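PDB 2PHP: uncharacterized protein MJ0236 from Methanocaldococcus jannaschii DSM 2661, which probably phosphorylates hydroxymethylpyrimidine and its phosphate and then makes thiamine phosphate, the last step being the task of the C-terminal ThiN domain described here. Local coordinates for residues Lys8-Ile12 against Asp70-Gly74; Leu22-Phe27 against Gly64-Val68; Ile30-Gly34 against Lys156-Ile160; Phe113-Phe118 against Pro145-Asp150. One frame throughout, in Å; residues are numbered along the deposited sequence.

Contact 1 of 4, residues Lys8-Ile12 against Asp70-Gly74; sequences KEKVI and DIEFG
Phe-73 lays one face of its ring against the aliphatic stem of Lys-8: CD of Lys-8 sits 4.2 Å from the ring centroid, and Lys-8 CG lies 3.5 Å from Phe-73 CZ. Lys-8 (m, then t throughout) is extended, so its methylenes cover the ring while the amine lies farther off; NZ is 5.2 Å from the centroid, at most a weak cation-pi attraction. Helix 8-12 and strand 71-73 cross at 146° between their N-to-C directions, roughly antiparallel, axes 10.0 Å apart, pairing Lys-8 with Phe-73 (CA-CA 8.6 Å) and Ile-12 with Ile-71 (7.1 Å). One turn after Lys-8, Ile-12 (m, m) brings CD1 to 3.6 Å from Ile-71 CG2 and 3.8 Å from Phe-73 CE2, and Val-11 CG1 reaches Phe-73 CZ at 3.9 Å. Ile-71 and Phe-73 both point toward the helix, whereas Glu-72 points away. This is the helix-on-sheet packing of an alpha/beta fold: helix 8-22 covers strand 71-73, one of two outermost strands, and its neighbour 50-53.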
loop_
_atom_site.group_PDB
_atom_site.type_symbol
_atom_site.label_atom_id
_atom_site.label_comp_id
_atom_site.label_asym_id
_atom_site.label_seq_id
_atom_site.Cartn_x
_atom_site.Cartn_y
_atom_site.Cartn_z
ATOM N N LYS B 8 -15.011 21.503 1.813
ATOM C CA LYS B 8 -14.256 20.330 1.387
ATOM C C LYS B 8 -13.484 19.650 2.510
ATOM O O LYS B 8 -13.388 18.425 2.542
ATOM C CB LYS B 8 -13.302 20.694 0.251
ATOM C CG LYS B 8 -14.003 20.940 -1.072
ATOM C CD LYS B 8 -12.996 21.198 -2.176
ATOM C CE LYS B 8 -13.681 21.378 -3.515
ATOM N NZ LYS B 8 -12.697 21.574 -4.624
ATOM N N GLU B 9 -12.933 20.441 3.428
ATOM C CA GLU B 9 -12.172 19.882 4.541
ATOM C C GLU B 9 -13.086 18.994 5.383
ATOM O O GLU B 9 -12.714 17.886 5.777
ATOM C CB GLU B 9 -11.598 21.003 5.413
ATOM C CG GLU B 9 -10.708 20.509 6.544
ATOM C CD GLU B 9 -10.239 21.627 7.463
ATOM O OE1 GLU B 9 -10.040 22.764 6.980
ATOM O OE2 GLU B 9 -10.054 21.361 8.668
ATOM N N LYS B 10 -14.283 19.489 5.671
ATOM C CA LYS B 10 -15.218 18.704 6.461
ATOM C C LYS B 10 -15.512 17.360 5.798
ATOM O O LYS B 10 -15.517 16.320 6.454
ATOM C CB LYS B 10 -16.517 19.481 6.692
ATOM C CG LYS B 10 -17.545 18.733 7.527
ATOM C CD LYS B 10 -17.110 18.630 8.980
ATOM C CE LYS B 10 -18.139 17.883 9.814
ATOM N NZ LYS B 10 -17.726 17.776 11.241
ATOM N N VAL B 11 -15.755 17.385 4.489
ATOM C CA VAL B 11 -16.043 16.164 3.739
ATOM C C VAL B 11 -14.863 15.188 3.781
ATOM O O VAL B 11 -15.043 13.993 4.032
ATOM C CB VAL B 11 -16.380 16.483 2.265
ATOM C CG1 VAL B 11 -16.406 15.198 1.433
ATOM C CG2 VAL B 11 -17.738 17.185 2.181
ATOM N N ILE B 12 -13.660 15.692 3.526
ATOM C CA ILE B 12 -12.475 14.843 3.561
ATOM C C ILE B 12 -12.308 14.225 4.952
ATOM O O ILE B 12 -11.972 13.050 5.069
ATOM C CB ILE B 12 -11.196 15.633 3.201
ATOM C CG1 ILE B 12 -11.241 16.058 1.727
ATOM C CG2 ILE B 12 -9.955 14.792 3.511
ATOM C CD1 ILE B 12 -11.390 14.924 0.746
ATOM N N ASP B 70 -6.604 6.845 -2.688
ATOM C CA ASP B 70 -6.721 7.999 -1.805
ATOM C C ASP B 70 -8.088 8.632 -1.937
ATOM O O ASP B 70 -8.803 8.395 -2.911
ATOM C CB ASP B 70 -5.672 9.056 -2.170
ATOM C CG ASP B 70 -4.281 8.479 -2.273
ATOM O OD1 ASP B 70 -3.813 7.876 -1.284
ATOM O OD2 ASP B 70 -3.662 8.629 -3.347
ATOM N N ILE B 71 -8.445 9.451 -0.955
ATOM C CA ILE B 71 -9.717 10.134 -1.004
ATOM C C ILE B 71 -9.508 11.420 -1.774
ATOM O O ILE B 71 -8.683 12.245 -1.405
ATOM C CB ILE B 71 -10.238 10.452 0.393
ATOM C CG1 ILE B 71 -10.596 9.150 1.098
ATOM C CG2 ILE B 71 -11.445 11.359 0.299
ATOM C CD1 ILE B 71 -11.058 9.328 2.523
ATOM N N GLU B 72 -10.254 11.571 -2.858
ATOM C CA GLU B 72 -10.146 12.749 -3.686
ATOM C C GLU B 72 -11.498 13.080 -4.304
ATOM O O GLU B 72 -12.309 12.179 -4.579
ATOM C CB GLU B 72 -9.119 12.506 -4.792
ATOM C CG GLU B 72 -7.729 12.172 -4.273
ATOM C CD GLU B 72 -6.741 13.305 -4.484
ATOM O OE1 GLU B 72 -7.058 14.456 -4.103
ATOM O OE2 GLU B 72 -5.649 13.023 -5.030
ATOM N N PHE B 73 -11.735 14.373 -4.518
ATOM C CA PHE B 73 -12.964 14.824 -5.141
ATOM C C PHE B 73 -12.954 14.418 -6.610
ATOM O O PHE B 73 -11.915 14.459 -7.267
ATOM C CB PHE B 73 -13.094 16.345 -5.024
ATOM C CG PHE B 73 -13.655 16.788 -3.721
ATOM C CD1 PHE B 73 -15.033 16.858 -3.536
ATOM C CD2 PHE B 73 -12.811 17.068 -2.646
ATOM C CE1 PHE B 73 -15.565 17.194 -2.300
ATOM C CE2 PHE B 73 -13.334 17.403 -1.404
ATOM C CZ PHE B 73 -14.713 17.469 -1.229
ATOM N N GLY B 74 -14.117 14.037 -7.120
ATOM C CA GLY B 74 -14.210 13.629 -8.502
ATOM C C GLY B 74 -13.721 12.218 -8.732
ATOM O O GLY B 74 -13.720 11.737 -9.854
#

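Contact 2 of 4, residues Leu22-Phe27 against Gly64-Val68; sequences LKKMNF and GFYIV
Leu-22 to Met-25, the latter a selenomethionine, form a type I beta turn closed by Met-25 N to Leu-22 O (2.9 Å), where helix 8-22 gives way to loop; an inverse gamma turn centred on Asn-26 follows, with a weak Phe-27 N to Met-25 O bond of 3.1 Å. This loop packs on extended strand 65-67, which pairs antiparallel with strand 57-59 in a small two-stranded sheet apart from the main one. Gly-64 leads in with a positive phi that would jam any side chain against the preceding carbonyl. The nearest backbone pair is Lys-23 with Ile-67 (CA-CA 8.0 Å).

The polar backbone meets the edge of the Phe-65 ring (chi1 p). Leu-22 O lies 3.3 Å from Phe-65 CZ and Met-25 O 3.5 Å from Phe-65 CE2, both near the ring plane. Aromatic packing adds a T-shaped pair: Phe-27 (chi1 t) turns its edge to the face of Phe-65, centroids 6.0 Å apart and planes at 90°. Among apolar contacts, Phe-27 CB is 4.0 Å from Phe-65 CE2 and Leu-22 CD1 4.4 Å from Phe-65 CZ.

Lys-23, whose CA lies 4.0 Å from Phe-65 CZ, sends its amine on to a salt bridge with Asp-70 of the second subunit. Phenylalanine suits the central place because its electropositive rim can face carbonyl oxygens while its electron-rich face receives another ring's edge.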
loop_
_atom_site.group_PDB
_atom_site.type_symbol
_atom_site.label_atom_id
_atom_site.label_comp_id
_atom_site.label_asym_id
_atom_site.label_seq_id
_atom_site.Cartn_x
_atom_site.Cartn_y
_atom_site.Cartn_z
ATOM N N LEU B 22 -13.970 1.681 9.291
ATOM C CA LEU B 22 -14.119 0.513 8.437
ATOM C C LEU B 22 -12.951 -0.454 8.628
ATOM O O LEU B 22 -13.149 -1.668 8.707
ATOM C CB LEU B 22 -14.192 0.945 6.971
ATOM C CG LEU B 22 -15.289 0.349 6.085
ATOM C CD1 LEU B 22 -15.371 -1.153 6.307
ATOM C CD2 LEU B 22 -16.619 1.005 6.401
ATOM N N LYS B 23 -11.737 0.086 8.711
ATOM C CA LYS B 23 -10.551 -0.748 8.872
ATOM C C LYS B 23 -10.585 -1.571 10.155
ATOM O O LYS B 23 -9.862 -2.558 10.275
ATOM C CB LYS B 23 -9.283 0.110 8.841
ATOM C CG LYS B 23 -9.007 0.746 7.488
ATOM C CD LYS B 23 -7.743 1.605 7.464
ATOM C CE LYS B 23 -6.480 0.775 7.639
ATOM N NZ LYS B 23 -6.421 0.117 8.973
ATOM N N LYS B 24 -11.421 -1.162 11.108
ATOM C CA LYS B 24 -11.549 -1.869 12.382
ATOM C C LYS B 24 -12.652 -2.911 12.352
ATOM O O LYS B 24 -12.798 -3.697 13.287
ATOM C CB LYS B 24 -11.863 -0.894 13.524
ATOM C CG LYS B 24 -10.699 0.009 13.926
ATOM C CD LYS B 24 -11.004 0.738 15.232
ATOM C CE LYS B 24 -9.790 1.510 15.727
ATOM N NZ LYS B 24 -9.918 1.977 17.131
HETATM N N MSE B 25 -13.445 -2.890 11.292
HETATM C CA MSE B 25 -14.556 -3.818 11.138
HETATM C C MSE B 25 -14.151 -5.110 10.451
HETATM O O MSE B 25 -13.149 -5.163 9.746
HETATM C CB MSE B 25 -15.660 -3.175 10.298
HETATM C CG MSE B 25 -16.813 -2.588 11.072
HETATM SE SE MSE B 25 -17.941 -1.565 9.894
HETATM C CE MSE B 25 -17.301 0.164 10.444
ATOM N N ASN B 26 -14.899 -6.135 10.730
ATOM C CA ASN B 26 -14.745 -7.377 9.990
ATOM C C ASN B 26 -15.690 -7.412 8.796
ATOM O O ASN B 26 -16.672 -8.089 8.775
ATOM C CB ASN B 26 -14.981 -8.579 10.905
ATOM C CG ASN B 26 -15.115 -9.878 10.136
ATOM O OD1 ASN B 26 -14.305 -10.176 9.257
ATOM N ND2 ASN B 26 -16.140 -10.654 10.462
ATOM N N PHE B 27 -15.404 -6.402 7.960
ATOM C CA PHE B 27 -16.221 -6.134 6.785
ATOM C C PHE B 27 -16.021 -7.231 5.745
ATOM O O PHE B 27 -14.936 -7.389 5.182
ATOM C CB PHE B 27 -15.834 -4.752 6.237
ATOM C CG PHE B 27 -16.616 -4.319 5.024
ATOM C CD1 PHE B 27 -18.005 -4.370 5.009
ATOM C CD2 PHE B 27 -15.953 -3.829 3.901
ATOM C CE1 PHE B 27 -18.726 -3.940 3.889
ATOM C CE2 PHE B 27 -16.664 -3.396 2.776
ATOM C CZ PHE B 27 -18.052 -3.452 2.773
ATOM N N GLY B 64 -9.460 -10.892 5.280
ATOM C CA GLY B 64 -9.555 -9.459 5.478
ATOM C C GLY B 64 -9.834 -8.757 4.165
ATOM O O GLY B 64 -10.384 -9.355 3.246
ATOM N N PHE B 65 -9.440 -7.490 4.074
ATOM C CA PHE B 65 -9.670 -6.713 2.867
ATOM C C PHE B 65 -8.620 -5.613 2.698
ATOM O O PHE B 65 -7.868 -5.320 3.622
ATOM C CB PHE B 65 -11.070 -6.101 2.923
ATOM C CG PHE B 65 -11.303 -5.224 4.126
ATOM C CD1 PHE B 65 -11.198 -3.839 4.027
ATOM C CD2 PHE B 65 -11.631 -5.781 5.359
ATOM C CE1 PHE B 65 -11.418 -3.019 5.138
ATOM C CE2 PHE B 65 -11.851 -4.967 6.480
ATOM C CZ PHE B 65 -11.746 -3.583 6.366
ATOM N N TYR B 66 -8.574 -5.021 1.508
ATOM C CA TYR B 66 -7.636 -3.945 1.208
ATOM C C TYR B 66 -8.389 -2.660 0.871
ATOM O O TYR B 66 -9.370 -2.684 0.102
ATOM C CB TYR B 66 -6.779 -4.279 -0.022
ATOM C CG TYR B 66 -5.887 -5.490 0.095
ATOM C CD1 TYR B 66 -4.762 -5.475 0.916
ATOM C CD2 TYR B 66 -6.140 -6.636 -0.662
ATOM C CE1 TYR B 66 -3.905 -6.568 0.974
ATOM C CE2 TYR B 66 -5.293 -7.729 -0.611
ATOM C CZ TYR B 66 -4.173 -7.686 0.210
ATOM O OH TYR B 66 -3.306 -8.755 0.252
ATOM N N ILE B 67 -7.937 -1.543 1.432
ATOM C CA ILE B 67 -8.534 -0.253 1.109
ATOM C C ILE B 67 -7.515 0.378 0.159
ATOM O O ILE B 67 -6.409 0.738 0.563
ATOM C CB ILE B 67 -8.758 0.597 2.361
ATOM C CG1 ILE B 67 -9.729 -0.144 3.291
ATOM C CG2 ILE B 67 -9.350 1.948 1.971
ATOM C CD1 ILE B 67 -10.152 0.621 4.515
ATOM N N VAL B 68 -7.901 0.493 -1.108
ATOM C CA VAL B 68 -7.002 0.987 -2.150
ATOM C C VAL B 68 -7.239 2.399 -2.680
ATOM O O VAL B 68 -8.363 2.756 -3.031
ATOM C CB VAL B 68 -7.034 0.011 -3.369
ATOM C CG1 VAL B 68 -5.907 0.344 -4.364
ATOM C CG2 VAL B 68 -6.927 -1.438 -2.876
#

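Contact 3 of 4, residues Ile30-Gly34 against Lys156-Ile160; sequences IPEVG and KEPMI
The carboxylate of Glu-157 receives two successive backbone amides. Glu-32 N donates to Glu-157 OE2 at 2.8 Å with a good angle of 157°, and Val-33 N donates more weakly to Glu-157 OE1 at 3.1 Å and 132°. Both amides belong to the central residues of a type I beta turn from Pro-31 to Gly-34, closed by Gly-34 N to Pro-31 O at 2.9 Å; phi/psi of -63/-29° at Glu-32 and -87/2° at Val-33 make it type I. Gly-34 leaves the turn with phi 80°, which glycine adopts readily. Glutamate is long enough to span the gap: Glu-32 and Glu-157 have CA atoms 7.7 Å apart, and chi1 109° (between wells) with chi2 t sends the carboxylate across.

The arrangement is a side-chain-to-main-chain bridge, tying the loop between helix 8-22 and strand 37-40 to the residues that enter strand 159-164 of the central sheet. That strand begins at selenomethionine Met-159, nearest Pro-31 (CA-CA 7.6 Å). Its side chain (t, p, p) curls back to the turn, placing SE 3.7 Å from Pro-31 CB, where the compact proline ring offers an apolar surface, and CE 3.8 Å from Val-33 CG2; a long, unbranched apolar chain can bend back to reach both. Farther out, Val-33 of the third subunit packs on Val-33 of this chain, and Glu-32 of that subunit is salt-bridged to Lys-156.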
loop_
_atom_site.group_PDB
_atom_site.type_symbol
_atom_site.label_atom_id
_atom_site.label_comp_id
_atom_site.label_asym_id
_atom_site.label_seq_id
_atom_site.Cartn_x
_atom_site.Cartn_y
_atom_site.Cartn_z
ATOM N N ILE B 30 -18.279 -7.416 0.852
ATOM C CA ILE B 30 -17.600 -6.832 -0.307
ATOM C C ILE B 30 -18.025 -7.487 -1.617
ATOM O O ILE B 30 -17.837 -8.692 -1.814
ATOM C CB ILE B 30 -16.061 -6.966 -0.183
ATOM C CG1 ILE B 30 -15.593 -6.295 1.112
ATOM C CG2 ILE B 30 -15.369 -6.318 -1.401
ATOM C CD1 ILE B 30 -14.188 -6.648 1.510
ATOM N N PRO B 31 -18.596 -6.696 -2.536
ATOM C CA PRO B 31 -19.030 -7.245 -3.824
ATOM C C PRO B 31 -17.821 -7.572 -4.699
ATOM O O PRO B 31 -16.702 -7.152 -4.399
ATOM C CB PRO B 31 -19.875 -6.124 -4.410
ATOM C CG PRO B 31 -19.172 -4.901 -3.914
ATOM C CD PRO B 31 -18.846 -5.245 -2.467
ATOM N N GLU B 32 -18.052 -8.317 -5.774
ATOM C CA GLU B 32 -16.979 -8.693 -6.680
ATOM C C GLU B 32 -16.342 -7.489 -7.343
ATOM O O GLU B 32 -15.160 -7.519 -7.680
ATOM C CB GLU B 32 -17.486 -9.668 -7.748
ATOM C CG GLU B 32 -17.681 -11.060 -7.210
ATOM C CD GLU B 32 -16.447 -11.545 -6.469
ATOM O OE1 GLU B 32 -15.377 -11.648 -7.109
ATOM O OE2 GLU B 32 -16.543 -11.810 -5.245
ATOM N N VAL B 33 -17.117 -6.428 -7.534
ATOM C CA VAL B 33 -16.573 -5.231 -8.159
ATOM C C VAL B 33 -15.933 -4.300 -7.131
ATOM O O VAL B 33 -15.443 -3.221 -7.478
ATOM C CB VAL B 33 -17.647 -4.461 -8.945
ATOM C CG1 VAL B 33 -18.138 -5.316 -10.090
ATOM C CG2 VAL B 33 -18.799 -4.058 -8.025
ATOM N N GLY B 34 -15.930 -4.733 -5.872
ATOM C CA GLY B 34 -15.347 -3.931 -4.813
ATOM C C GLY B 34 -16.291 -2.840 -4.346
ATOM O O GLY B 34 -17.229 -2.480 -5.051
ATOM N N LYS B 156 -24.382 -7.729 -14.676
ATOM C CA LYS B 156 -24.315 -6.877 -13.489
ATOM C C LYS B 156 -24.648 -7.624 -12.206
ATOM O O LYS B 156 -25.728 -8.201 -12.071
ATOM C CB LYS B 156 -25.281 -5.701 -13.644
ATOM C CG LYS B 156 -24.938 -4.745 -14.766
ATOM C CD LYS B 156 -23.705 -3.928 -14.428
ATOM C CE LYS B 156 -23.370 -2.953 -15.548
ATOM N NZ LYS B 156 -22.197 -2.104 -15.203
ATOM N N GLU B 157 -23.723 -7.605 -11.257
ATOM C CA GLU B 157 -23.952 -8.287 -9.999
ATOM C C GLU B 157 -24.900 -7.448 -9.139
ATOM O O GLU B 157 -24.858 -6.218 -9.181
ATOM C CB GLU B 157 -22.611 -8.523 -9.293
ATOM C CG GLU B 157 -22.353 -7.677 -8.057
ATOM C CD GLU B 157 -20.944 -7.877 -7.511
ATOM O OE1 GLU B 157 -19.976 -7.446 -8.174
ATOM O OE2 GLU B 157 -20.801 -8.473 -6.423
ATOM N N PRO B 158 -25.794 -8.104 -8.377
ATOM C CA PRO B 158 -26.736 -7.372 -7.522
ATOM C C PRO B 158 -25.989 -6.476 -6.524
ATOM O O PRO B 158 -24.810 -6.708 -6.246
ATOM C CB PRO B 158 -27.534 -8.493 -6.844
ATOM C CG PRO B 158 -26.589 -9.657 -6.858
ATOM C CD PRO B 158 -25.983 -9.556 -8.235
HETATM N N MSE B 159 -26.668 -5.466 -5.983
HETATM C CA MSE B 159 -26.011 -4.542 -5.059
HETATM C C MSE B 159 -26.908 -3.921 -3.996
HETATM O O MSE B 159 -28.093 -3.706 -4.222
HETATM C CB MSE B 159 -25.383 -3.387 -5.849
HETATM C CG MSE B 159 -24.285 -2.638 -5.104
HETATM SE SE MSE B 159 -22.693 -3.758 -5.023
HETATM C CE MSE B 159 -22.485 -4.003 -6.936
ATOM N N ILE B 160 -26.323 -3.629 -2.837
ATOM C CA ILE B 160 -27.038 -2.950 -1.763
ATOM C C ILE B 160 -26.305 -1.624 -1.589
ATOM O O ILE B 160 -25.090 -1.597 -1.399
ATOM C CB ILE B 160 -26.978 -3.698 -0.415
ATOM C CG1 ILE B 160 -27.868 -4.941 -0.453
ATOM C CG2 ILE B 160 -27.438 -2.760 0.708
ATOM C CD1 ILE B 160 -27.728 -5.818 0.772
#

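Contact 4 of 4, residues Phe113-Phe118 against Pro145-Asp150; sequences FAVSSF and PDIIYD
Strands 115-117 and 147-150 lie side by side in parallel, axes 4.7 Å apart and twisted by 37°, pairing Val-115 with Ile-147, Ser-116 with Ile-148 and Ser-117 with Tyr-149. Ala-114 O accepts from both Asp-146 N (2.9 Å) and Ile-147 N (3.0 Å); Ser-116 N then donates to Ile-147 O (2.9 Å), Tyr-149 N to Ser-116 O (3.2 Å) and, weakly, Phe-118 N to Tyr-149 O (3.5 Å). Before the ladder starts, Asp-146 (chi1 m) folds OD2 onto Ala-114 N at 2.8 Å.

Val-115, Ser-117, Ile-147 and Tyr-149 share one face. Tyr-149 (chi1 p) lies alongside the neighbouring strand, Ser-117 CB over its ring at 3.8 Å from the centroid and Val-115 CG1 3.6 Å from Tyr-149 CD2. Ser-116 and Ile-148 face the connecting helix 129-141 of this beta-alpha-beta unit; small Ser-116 turns OG to Ala-137 O. At the far end Asp-150 CB sits 3.7 Å from the Phe-118 ring centroid, its carboxylate salt-bridged to Arg-120 and Arg-161. The chemistry is thus divided: backbone bonds set the register, apolar groups and the Tyr-149 ring pack about two serines small enough to sit beside larger neighbours, and aspartates supply polar links at the two ends.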
loop_
_atom_site.group_PDB
_atom_site.type_symbol
_atom_site.label_atom_id
_atom_site.label_comp_id
_atom_site.label_asym_id
_atom_site.label_seq_id
_atom_site.Cartn_x
_atom_site.Cartn_y
_atom_site.Cartn_z
ATOM N N PHE B 113 -34.518 -0.976 8.774
ATOM C CA PHE B 113 -34.168 0.094 7.850
ATOM C C PHE B 113 -35.244 0.365 6.811
ATOM O O PHE B 113 -36.064 -0.501 6.508
ATOM C CB PHE B 113 -32.869 -0.265 7.115
ATOM C CG PHE B 113 -31.659 -0.301 7.997
ATOM C CD1 PHE B 113 -31.067 0.879 8.433
ATOM C CD2 PHE B 113 -31.106 -1.513 8.395
ATOM C CE1 PHE B 113 -29.937 0.855 9.251
ATOM C CE2 PHE B 113 -29.977 -1.547 9.215
ATOM C CZ PHE B 113 -29.392 -0.358 9.642
ATOM N N ALA B 114 -35.233 1.583 6.278
ATOM C CA ALA B 114 -36.154 1.967 5.221
ATOM C C ALA B 114 -35.456 1.437 3.976
ATOM O O ALA B 114 -34.313 1.803 3.697
ATOM C CB ALA B 114 -36.286 3.477 5.148
ATOM N N VAL B 115 -36.140 0.570 3.238
ATOM C CA VAL B 115 -35.577 -0.043 2.042
ATOM C C VAL B 115 -36.438 0.194 0.802
ATOM O O VAL B 115 -37.667 0.203 0.870
ATOM C CB VAL B 115 -35.425 -1.574 2.239
ATOM C CG1 VAL B 115 -34.655 -2.182 1.080
ATOM C CG2 VAL B 115 -34.734 -1.866 3.558
ATOM N N SER B 116 -35.775 0.386 -0.332
ATOM C CA SER B 116 -36.455 0.590 -1.597
ATOM C C SER B 116 -35.550 -0.005 -2.671
ATOM O O SER B 116 -34.407 -0.368 -2.392
ATOM C CB SER B 116 -36.695 2.078 -1.848
ATOM O OG SER B 116 -37.457 2.267 -3.026
ATOM N N SER B 117 -36.046 -0.100 -3.897
ATOM C CA SER B 117 -35.248 -0.689 -4.962
ATOM C C SER B 117 -35.698 -0.300 -6.370
ATOM O O SER B 117 -36.602 0.514 -6.547
ATOM C CB SER B 117 -35.287 -2.208 -4.818
ATOM O OG SER B 117 -36.627 -2.666 -4.840
ATOM N N PHE B 118 -35.035 -0.887 -7.362
ATOM C CA PHE B 118 -35.343 -0.664 -8.772
ATOM C C PHE B 118 -34.948 -1.919 -9.547
ATOM O O PHE B 118 -34.150 -2.730 -9.064
ATOM C CB PHE B 118 -34.598 0.570 -9.313
ATOM C CG PHE B 118 -33.110 0.398 -9.400
ATOM C CD1 PHE B 118 -32.525 -0.217 -10.504
ATOM C CD2 PHE B 118 -32.290 0.848 -8.373
ATOM C CE1 PHE B 118 -31.138 -0.382 -10.581
ATOM C CE2 PHE B 118 -30.908 0.687 -8.440
ATOM C CZ PHE B 118 -30.331 0.071 -9.546
ATOM N N PRO B 145 -34.489 6.530 1.118
ATOM C CA PRO B 145 -34.444 5.494 2.151
ATOM C C PRO B 145 -33.027 5.286 2.670
ATOM O O PRO B 145 -32.103 5.988 2.259
ATOM C CB PRO B 145 -34.968 4.266 1.418
ATOM C CG PRO B 145 -34.382 4.450 0.040
ATOM C CD PRO B 145 -34.613 5.934 -0.225
ATOM N N ASP B 146 -32.869 4.326 3.576
ATOM C CA ASP B 146 -31.558 4.004 4.125
ATOM C C ASP B 146 -30.844 3.103 3.128
ATOM O O ASP B 146 -29.618 3.107 3.029
ATOM C CB ASP B 146 -31.695 3.229 5.432
ATOM C CG ASP B 146 -32.341 4.040 6.529
ATOM O OD1 ASP B 146 -31.725 5.028 6.976
ATOM O OD2 ASP B 146 -33.462 3.683 6.939
ATOM N N ILE B 147 -31.632 2.334 2.386
ATOM C CA ILE B 147 -31.086 1.378 1.439
ATOM C C ILE B 147 -31.795 1.344 0.096
ATOM O O ILE B 147 -33.026 1.392 0.019
ATOM C CB ILE B 147 -31.143 -0.048 2.039
ATOM C CG1 ILE B 147 -30.332 -0.100 3.336
ATOM C CG2 ILE B 147 -30.658 -1.060 1.032
ATOM C CD1 ILE B 147 -30.442 -1.415 4.085
ATOM N N ILE B 148 -30.992 1.265 -0.958
ATOM C CA ILE B 148 -31.483 1.155 -2.313
ATOM C C ILE B 148 -30.705 -0.035 -2.863
ATOM O O ILE B 148 -29.475 -0.006 -2.947
ATOM C CB ILE B 148 -31.174 2.410 -3.157
ATOM C CG1 ILE B 148 -31.987 3.601 -2.642
ATOM C CG2 ILE B 148 -31.528 2.154 -4.613
ATOM C CD1 ILE B 148 -31.823 4.848 -3.465
ATOM N N TYR B 149 -31.417 -1.098 -3.205
ATOM C CA TYR B 149 -30.762 -2.283 -3.725
ATOM C C TYR B 149 -31.408 -2.658 -5.039
ATOM O O TYR B 149 -32.430 -2.099 -5.412
ATOM C CB TYR B 149 -30.903 -3.435 -2.721
ATOM C CG TYR B 149 -32.262 -4.116 -2.712
ATOM C CD1 TYR B 149 -32.574 -5.109 -3.645
ATOM C CD2 TYR B 149 -33.233 -3.777 -1.767
ATOM C CE1 TYR B 149 -33.815 -5.750 -3.633
ATOM C CE2 TYR B 149 -34.476 -4.412 -1.748
ATOM C CZ TYR B 149 -34.760 -5.397 -2.683
ATOM O OH TYR B 149 -35.986 -6.027 -2.665
ATOM N N ASP B 150 -30.784 -3.583 -5.751
ATOM C CA ASP B 150 -31.329 -4.079 -7.002
ATOM C C ASP B 150 -30.804 -5.502 -7.139
ATOM O O ASP B 150 -29.710 -5.818 -6.658
ATOM C CB ASP B 150 -30.930 -3.190 -8.192
ATOM C CG ASP B 150 -29.516 -3.451 -8.687
ATOM O OD1 ASP B 150 -28.554 -3.086 -7.981
ATOM O OD2 ASP B 150 -29.381 -4.024 -9.787
#

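Contacts 1, 3 and 4 all reach the chain's seven-stranded mixed sheet. Contact 1 involves one outermost strand, 71-73, and contact 4 the other, 115-117, their centres 26 Å apart on opposite sides of the chain's centre. Contacts 3 and 4 join directly, since strands 159-164 and 147-150 are neighbours: Met-159 O lies 3.1 Å from Asp-150 N, a probable hydrogen bond. Contact 2, 16 Å from contact 3 between centres, meets it where Phe-65 CB packs 3.5 Å from Ile-30 CD1. Contacts 1 and 2 also meet across a subunit interface, where Asp-70 of one chain is salt-bridged to Lys-23 of the second subunit. No catalytic or substrate-binding residue is assigned within these segments.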